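Local atomic coordinates of L-lysine 6-oxidase (Marinomonas mediterranea, PDB entry 3WEU), a protein that oxidises the epsilon-amino group of L-lysine with a cysteine tryptophylquinone cofactor, releasing the hydrogen peroxide that makes it antibacterial. Residues R142-G146 with V147-V151; N547-A550 with G551-V554; H603-A606 with G607-I610. All blocks are in the same frame, centred on the assembly; numbering follows the deposited sequence.

Contact 1: R142-G146 with V147-V151; sequences RSVSG and VMATV
Val144 meets Ala149, and Arg142 meets Val151, across a beta-arch, in which the chain reverses and its two arms meet through side chains instead of backbone hydrogen bonds. The segments run 163° apart in direction, yet each arm hydrogen-bonds to a different neighbour: 142-145 to strand 80-91, and the other arm to strand 181-187. The arch thus joins two parts of the N-terminal domain, whose assignment to the E-set clan is consistent with an immunoglobulin-like sandwich.

Apolar contacts fill the inside. With CG2 anti to the backbone N, Val144 sends this methyl across the arch, where it meets Ala149 CB at 3.3 Å, tighter than ordinary van der Waals packing. The same methyl lies 4.2 Å from Val151 CG1. Farther from the bend, Arg142 and Val151 cross at about a right angle, CD of the arginine lying 4.1 Å from Val151 CG2.

Several polar groups find partners around the arch. The guanidinium of Arg142 continues past the valine to Leu139 O, Ser154 O and Asn157 OD1, which fix its orientation. At the bend, Thr187 OG1 bonds both Gly146 O and Ala149 N, bridging the reversal from outside; Gly146 itself has a positive phi of 93°, a conformation suited to glycine.

Carbonyl oxygens of the first arm also rest on methyl groups of the second: Ser145 O is 3.5 Å from Ala149 CB, and Ser143 O lies at the same separation, 3.5 Å, from Val151 CG1.

Contact 2: N547-A550 with G551-V554; sequences NLPA and GVSV
Val552 and Leu548 bury more of their surface in this reversal than its other residues, with Gly551 next, and the three illustrate how a small exposed loop can be organised from within. A type I beta turn runs from Pro549 to Val552 and reverses the chain between strands 530-543 and 557-571, far out on the arm of the enzyme. Leu548 and Val552 also touch a crystal neighbour, which may influence their exact conformation.

Val552 closes the turn twice over. Its backbone N donates to Pro549 O at 2.9 Å, with an N-H...O angle of 150°; the donor stands above the carbonyl plane, 40° out of it, and so does not follow a lone-pair direction. Its side chain then leans back over the proline ring: CB is 3.9 Å from Pro549 CD. With CG2 anti to the carbonyl carbon and beside the backbone N, that methyl is turned to the ring as well, 3.9 Å from Pro549 CB.

Leu548 works from the open end. Its CB comes within 3.8 Å of Val552 O, while CD1 reaches farther along the second arm to touch Val554 CG1 at 3.9 Å, the two side chains crossing at about a right angle. Gly551 contributes backbone alone, occupying the third position of the turn, where together with Ala550 it has helix-like backbone angles.

One water completes the arrangement, giving one hydrogen to Pro549 O at 2.8 Å and the other to Val552 O, also at 2.8 Å. Pro549 O therefore accepts from both an amide and a water. The chemistry implies a turn held by one direct amide-to-carbonyl bond, a bridging water and a thin apolar layer.

Contact 3: H603-A606 with G607-I610; sequences HLPA and GQQI
Leu604 overlaps Ile610 through its CD1 methyl, which lies 3.9 Å from Ile610 CG2 and slightly farther, 4.2 Å, from Ile610 CG1. The leucine owes this reach to its first torsion, chi1 -68°, which sets CG opposite the carbonyl carbon and beside the backbone N, turning the branched end toward the returning chain. Its second methyl serves a different partner: CD2 is 3.7 Å from Gln608 OE1, and the leucine and glutamine side chains cross at about a right angle. A single leucine thus spans the mouth of the loop, with one branch on an aliphatic residue and the other on an amide oxygen.

Gln608 comes back across the loop with an extended chain, CG lying anti to the backbone N. This stretch brings OE1 obliquely up to the CG-CD side of the Pro605 ring, 3.5 Å from Pro605 CD and 3.6 Å from Pro605 CG. The amide oxygen therefore sits against carbon atoms of both Leu604 and Pro605, by plain contact and without a hydrogen bond between the two segments.

What fixes the reversal comes from outside. Thr591 OG1 is hydrogen-bonded to both Pro605 O and Gln608 N, standing in for a direct bond between the two ends of the bend. Gly607 makes the sharp change of direction with a positive phi of 89°, a backbone state readily taken by glycine. Beyond the leucine, Phe679 of strand 675-680 packs against Leu604, and Val589 meets Ile610 from the neighbouring strand.

Overall this is a helix-to-strand connection: helix 596-602 ends, His603 leaves helical geometry with positive phi, and the loop feeds strand 609-611, which pairs with 588-590 in a two-stranded antiparallel sheet.

Overall arrangement
The three contacts are successive chain reversals, each closing before the next opens, and they illustrate how one local principle serves distant parts of a large enzyme. Contacts 1 and 2 lie on opposite sides of the chain's centre, their centres about 97 Å apart. Contact 3 is about 46 Å from contact 1 and about 59 Å from contact 2, again between centres, and even its nearest atoms remain about 38 Å and 44 Å from theirs. Contact 2 is the outlier, its centre about 72 Å from the chain's centre. In sequence, Trp581 of the cysteine tryptophylquinone cofactor falls between contacts 2 and 3, while its cross-link partner Cys516 precedes contact 2.

Contact 1: R142-G146 with V147-V151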
loop_
_atom_site.group_PDB
_atom_site.type_symbol
_atom_site.label_atom_id
_atom_site.label_comp_id
_atom_site.label_asym_id
_atom_site.label_seq_id
_atom_site.Cartn_x
_atom_site.Cartn_y
_atom_site.Cartn_z
ATOM N N ARG A 142 -18.671 36.821 -3.062
ATOM C CA ARG A 142 -19.014 37.532 -1.842
ATOM C C ARG A 142 -18.728 38.970 -2.141
ATOM O O ARG A 142 -17.871 39.270 -2.991
ATOM C CB ARG A 142 -18.160 37.089 -0.639
ATOM C CG ARG A 142 -18.317 35.681 -0.116
ATOM C CD ARG A 142 -19.724 35.353 0.381
ATOM N NE ARG A 142 -19.870 33.961 0.698
ATOM C CZ ARG A 142 -20.089 32.990 -0.187
ATOM N NH1 ARG A 142 -20.133 33.247 -1.466
ATOM N NH2 ARG A 142 -20.178 31.747 0.211
ATOM N N SER A 143 -19.399 39.869 -1.417
ATOM C CA SER A 143 -19.236 41.325 -1.513
ATOM C C SER A 143 -18.926 41.931 -0.149
ATOM O O SER A 143 -19.366 41.437 0.912
ATOM C CB SER A 143 -20.539 41.933 -2.022
ATOM O OG SER A 143 -20.672 41.537 -3.384
ATOM N N VAL A 144 -18.128 42.966 -0.164
ATOM C CA VAL A 144 -17.823 43.696 1.024
ATOM C C VAL A 144 -17.819 45.169 0.668
ATOM O O VAL A 144 -17.467 45.555 -0.426
ATOM C CB VAL A 144 -16.487 43.112 1.551
ATOM C CG1 VAL A 144 -15.278 43.631 0.770
ATOM C CG2 VAL A 144 -16.334 43.325 2.970
ATOM N N SER A 145 -18.210 46.009 1.623
ATOM C CA SER A 145 -18.132 47.444 1.503
ATOM C C SER A 145 -18.183 48.106 2.846
ATOM O O SER A 145 -18.615 47.524 3.852
ATOM C CB SER A 145 -19.275 47.975 0.700
ATOM O OG SER A 145 -20.517 47.650 1.335
ATOM N N GLY A 146 -17.730 49.323 2.878
ATOM C CA GLY A 146 -17.782 50.085 4.129
ATOM C C GLY A 146 -16.503 49.973 4.956
ATOM O O GLY A 146 -15.438 49.457 4.521
ATOM N N VAL A 147 -16.633 50.435 6.195
ATOM C CA VAL A 147 -15.538 50.517 7.146
ATOM C C VAL A 147 -15.358 49.227 7.881
ATOM O O VAL A 147 -16.272 48.733 8.535
ATOM C CB VAL A 147 -15.801 51.683 8.137
ATOM C CG1 VAL A 147 -14.752 51.727 9.178
ATOM C CG2 VAL A 147 -15.885 52.983 7.343
ATOM N N MET A 148 -14.158 48.643 7.788
ATOM C CA MET A 148 -13.838 47.467 8.586
ATOM C C MET A 148 -14.901 46.357 8.500
ATOM O O MET A 148 -15.248 45.731 9.474
ATOM C CB MET A 148 -13.612 47.856 10.050
ATOM C CG MET A 148 -12.487 48.858 10.235
ATOM S SD MET A 148 -10.874 48.106 9.823
ATOM C CE MET A 148 -10.862 46.733 10.921
ATOM N N ALA A 149 -15.264 45.981 7.283
ATOM C CA ALA A 149 -16.137 44.855 7.024
ATOM C C ALA A 149 -15.356 43.537 6.980
ATOM O O ALA A 149 -14.149 43.543 6.716
ATOM C CB ALA A 149 -16.844 45.070 5.697
ATOM N N THR A 150 -16.039 42.442 7.288
ATOM C CA THR A 150 -15.460 41.107 7.205
ATOM C C THR A 150 -16.536 40.157 6.757
ATOM O O THR A 150 -17.600 40.102 7.384
ATOM C CB THR A 150 -14.968 40.617 8.540
ATOM O OG1 THR A 150 -13.990 41.499 9.069
ATOM C CG2 THR A 150 -14.297 39.264 8.399
ATOM N N VAL A 151 -16.304 39.408 5.681
ATOM C CA VAL A 151 -17.186 38.290 5.310
ATOM C C VAL A 151 -16.404 37.066 4.836
ATOM O O VAL A 151 -15.520 37.173 3.984
ATOM C CB VAL A 151 -18.240 38.724 4.289
ATOM C CG1 VAL A 151 -17.643 39.364 3.127
ATOM C CG2 VAL A 151 -19.102 37.554 3.816
#

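Contact 2: N547-A550 with G551-V554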
loop_
_atom_site.group_PDB
_atom_site.type_symbol
_atom_site.label_atom_id
_atom_site.label_comp_id
_atom_site.label_asym_id
_atom_site.label_seq_id
_atom_site.Cartn_x
_atom_site.Cartn_y
_atom_site.Cartn_z
ATOM N N ASN A 547 44.119 -23.781 5.238
ATOM C CA ASN A 547 44.672 -23.994 6.563
ATOM C C ASN A 547 44.356 -25.419 6.973
ATOM O O ASN A 547 44.013 -25.680 8.130
ATOM C CB ASN A 547 44.120 -23.032 7.613
ATOM C CG ASN A 547 44.717 -21.660 7.499
ATOM O OD1 ASN A 547 45.709 -21.436 6.752
ATOM N ND2 ASN A 547 44.102 -20.706 8.187
ATOM N N LEU A 548 44.426 -26.338 6.022
ATOM C CA LEU A 548 44.081 -27.739 6.300
ATOM C C LEU A 548 45.330 -28.515 6.619
ATOM O O LEU A 548 46.384 -28.036 6.264
ATOM C CB LEU A 548 43.424 -28.378 5.086
ATOM C CG LEU A 548 42.056 -27.779 4.799
ATOM C CD1 LEU A 548 41.588 -28.186 3.394
ATOM C CD2 LEU A 548 41.101 -28.199 5.904
ATOM N N PRO A 549 45.221 -29.700 7.267
ATOM C CA PRO A 549 46.439 -30.419 7.546
ATOM C C PRO A 549 47.112 -30.836 6.273
ATOM O O PRO A 549 46.474 -31.024 5.241
ATOM C CB PRO A 549 45.990 -31.703 8.274
ATOM C CG PRO A 549 44.696 -31.291 8.913
ATOM C CD PRO A 549 44.061 -30.354 7.901
ATOM N N ALA A 550 48.381 -31.165 6.416
ATOM C CA ALA A 550 49.137 -31.770 5.301
ATOM C C ALA A 550 48.411 -33.019 4.699
ATOM O O ALA A 550 48.254 -33.179 3.437
ATOM C CB ALA A 550 50.572 -32.066 5.765
ATOM N N GLY A 551 47.824 -33.902 5.464
ATOM C CA GLY A 551 47.070 -34.957 4.629
ATOM C C GLY A 551 45.993 -34.452 3.542
ATOM O O GLY A 551 45.602 -35.154 2.584
ATOM N N VAL A 552 45.465 -33.230 3.689
ATOM C CA VAL A 552 44.045 -33.067 3.445
ATOM C C VAL A 552 43.685 -32.080 2.354
ATOM O O VAL A 552 44.113 -30.953 2.345
ATOM C CB VAL A 552 43.369 -32.646 4.793
ATOM C CG1 VAL A 552 41.875 -32.509 4.640
ATOM C CG2 VAL A 552 43.655 -33.711 5.842
ATOM N N SER A 553 42.705 -32.459 1.598
ATOM C CA SER A 553 42.215 -31.635 0.541
ATOM C C SER A 553 40.716 -31.649 0.526
ATOM O O SER A 553 40.135 -32.688 0.734
ATOM C CB SER A 553 42.682 -32.235 -0.799
ATOM O OG SER A 553 42.476 -31.240 -1.754
ATOM N N VAL A 554 40.083 -30.510 0.272
ATOM C CA VAL A 554 38.682 -30.484 0.011
ATOM C C VAL A 554 38.346 -29.692 -1.252
ATOM O O VAL A 554 38.933 -28.648 -1.528
ATOM C CB VAL A 554 37.835 -30.028 1.208
ATOM C CG1 VAL A 554 38.491 -30.397 2.531
ATOM C CG2 VAL A 554 37.447 -28.591 1.193
HETATM O O HOH W 1 46.464 -29.541 2.916
#

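Contact 3: H603-A606 with G607-I610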
loop_
_atom_site.group_PDB
_atom_site.type_symbol
_atom_site.label_atom_id
_atom_site.label_comp_id
_atom_site.label_asym_id
_atom_site.label_seq_id
_atom_site.Cartn_x
_atom_site.Cartn_y
_atom_site.Cartn_z
ATOM N N HIS A 603 18.740 19.751 16.531
ATOM C CA HIS A 603 19.893 18.820 16.520
ATOM C C HIS A 603 21.035 19.286 15.660
ATOM O O HIS A 603 21.847 18.494 15.243
ATOM C CB HIS A 603 19.463 17.427 16.033
ATOM C CG HIS A 603 18.303 16.911 16.791
ATOM N ND1 HIS A 603 18.439 16.350 18.029
ATOM C CD2 HIS A 603 16.986 17.026 16.571
ATOM C CE1 HIS A 603 17.254 16.062 18.520
ATOM N NE2 HIS A 603 16.351 16.453 17.650
ATOM N N LEU A 604 21.092 20.572 15.376
ATOM C CA LEU A 604 22.140 21.057 14.537
ATOM C C LEU A 604 22.711 22.354 15.070
ATOM O O LEU A 604 21.966 23.203 15.569
ATOM C CB LEU A 604 21.584 21.338 13.125
ATOM C CG LEU A 604 21.151 20.087 12.319
ATOM C CD1 LEU A 604 20.300 20.524 11.103
ATOM C CD2 LEU A 604 22.375 19.258 11.957
ATOM N N PRO A 605 23.990 22.567 14.822
ATOM C CA PRO A 605 24.617 23.895 15.069
ATOM C C PRO A 605 24.166 24.879 14.029
ATOM O O PRO A 605 23.693 24.465 12.966
ATOM C CB PRO A 605 26.083 23.623 14.935
ATOM C CG PRO A 605 26.158 22.461 13.914
ATOM C CD PRO A 605 24.923 21.636 14.160
ATOM N N ALA A 606 24.283 26.154 14.324
ATOM C CA ALA A 606 23.916 27.197 13.378
ATOM C C ALA A 606 24.914 27.276 12.210
ATOM O O ALA A 606 26.092 26.981 12.363
ATOM C CB ALA A 606 23.837 28.542 14.153
ATOM N N GLY A 607 24.462 27.718 11.062
ATOM C CA GLY A 607 25.388 28.082 9.983
ATOM C C GLY A 607 25.736 26.895 9.080
ATOM O O GLY A 607 26.544 27.040 8.164
ATOM N N GLN A 608 25.065 25.731 9.265
ATOM C CA GLN A 608 25.374 24.555 8.499
ATOM C C GLN A 608 24.360 24.442 7.359
ATOM O O GLN A 608 23.160 24.673 7.622
ATOM C CB GLN A 608 25.217 23.320 9.385
ATOM C CG GLN A 608 25.671 22.048 8.675
ATOM C CD GLN A 608 25.652 20.820 9.523
ATOM O OE1 GLN A 608 25.518 20.885 10.744
ATOM N NE2 GLN A 608 25.749 19.673 8.860
ATOM N N GLN A 609 24.782 24.087 6.129
ATOM C CA GLN A 609 23.853 23.927 5.053
ATOM C C GLN A 609 23.223 22.567 5.107
ATOM O O GLN A 609 23.923 21.595 5.173
ATOM C CB GLN A 609 24.496 24.130 3.692
ATOM C CG GLN A 609 23.460 24.293 2.587
ATOM C CD GLN A 609 24.089 24.181 1.220
ATOM O OE1 GLN A 609 24.579 23.097 0.835
ATOM N NE2 GLN A 609 24.183 25.315 0.519
ATOM N N ILE A 610 21.929 22.480 5.094
ATOM C CA ILE A 610 21.263 21.191 5.200
ATOM C C ILE A 610 20.043 21.201 4.348
ATOM O O ILE A 610 19.643 22.202 3.809
ATOM C CB ILE A 610 20.830 20.862 6.669
ATOM C CG1 ILE A 610 19.630 21.621 7.156
ATOM C CG2 ILE A 610 21.985 20.966 7.610
ATOM C CD1 ILE A 610 19.634 23.078 7.027
#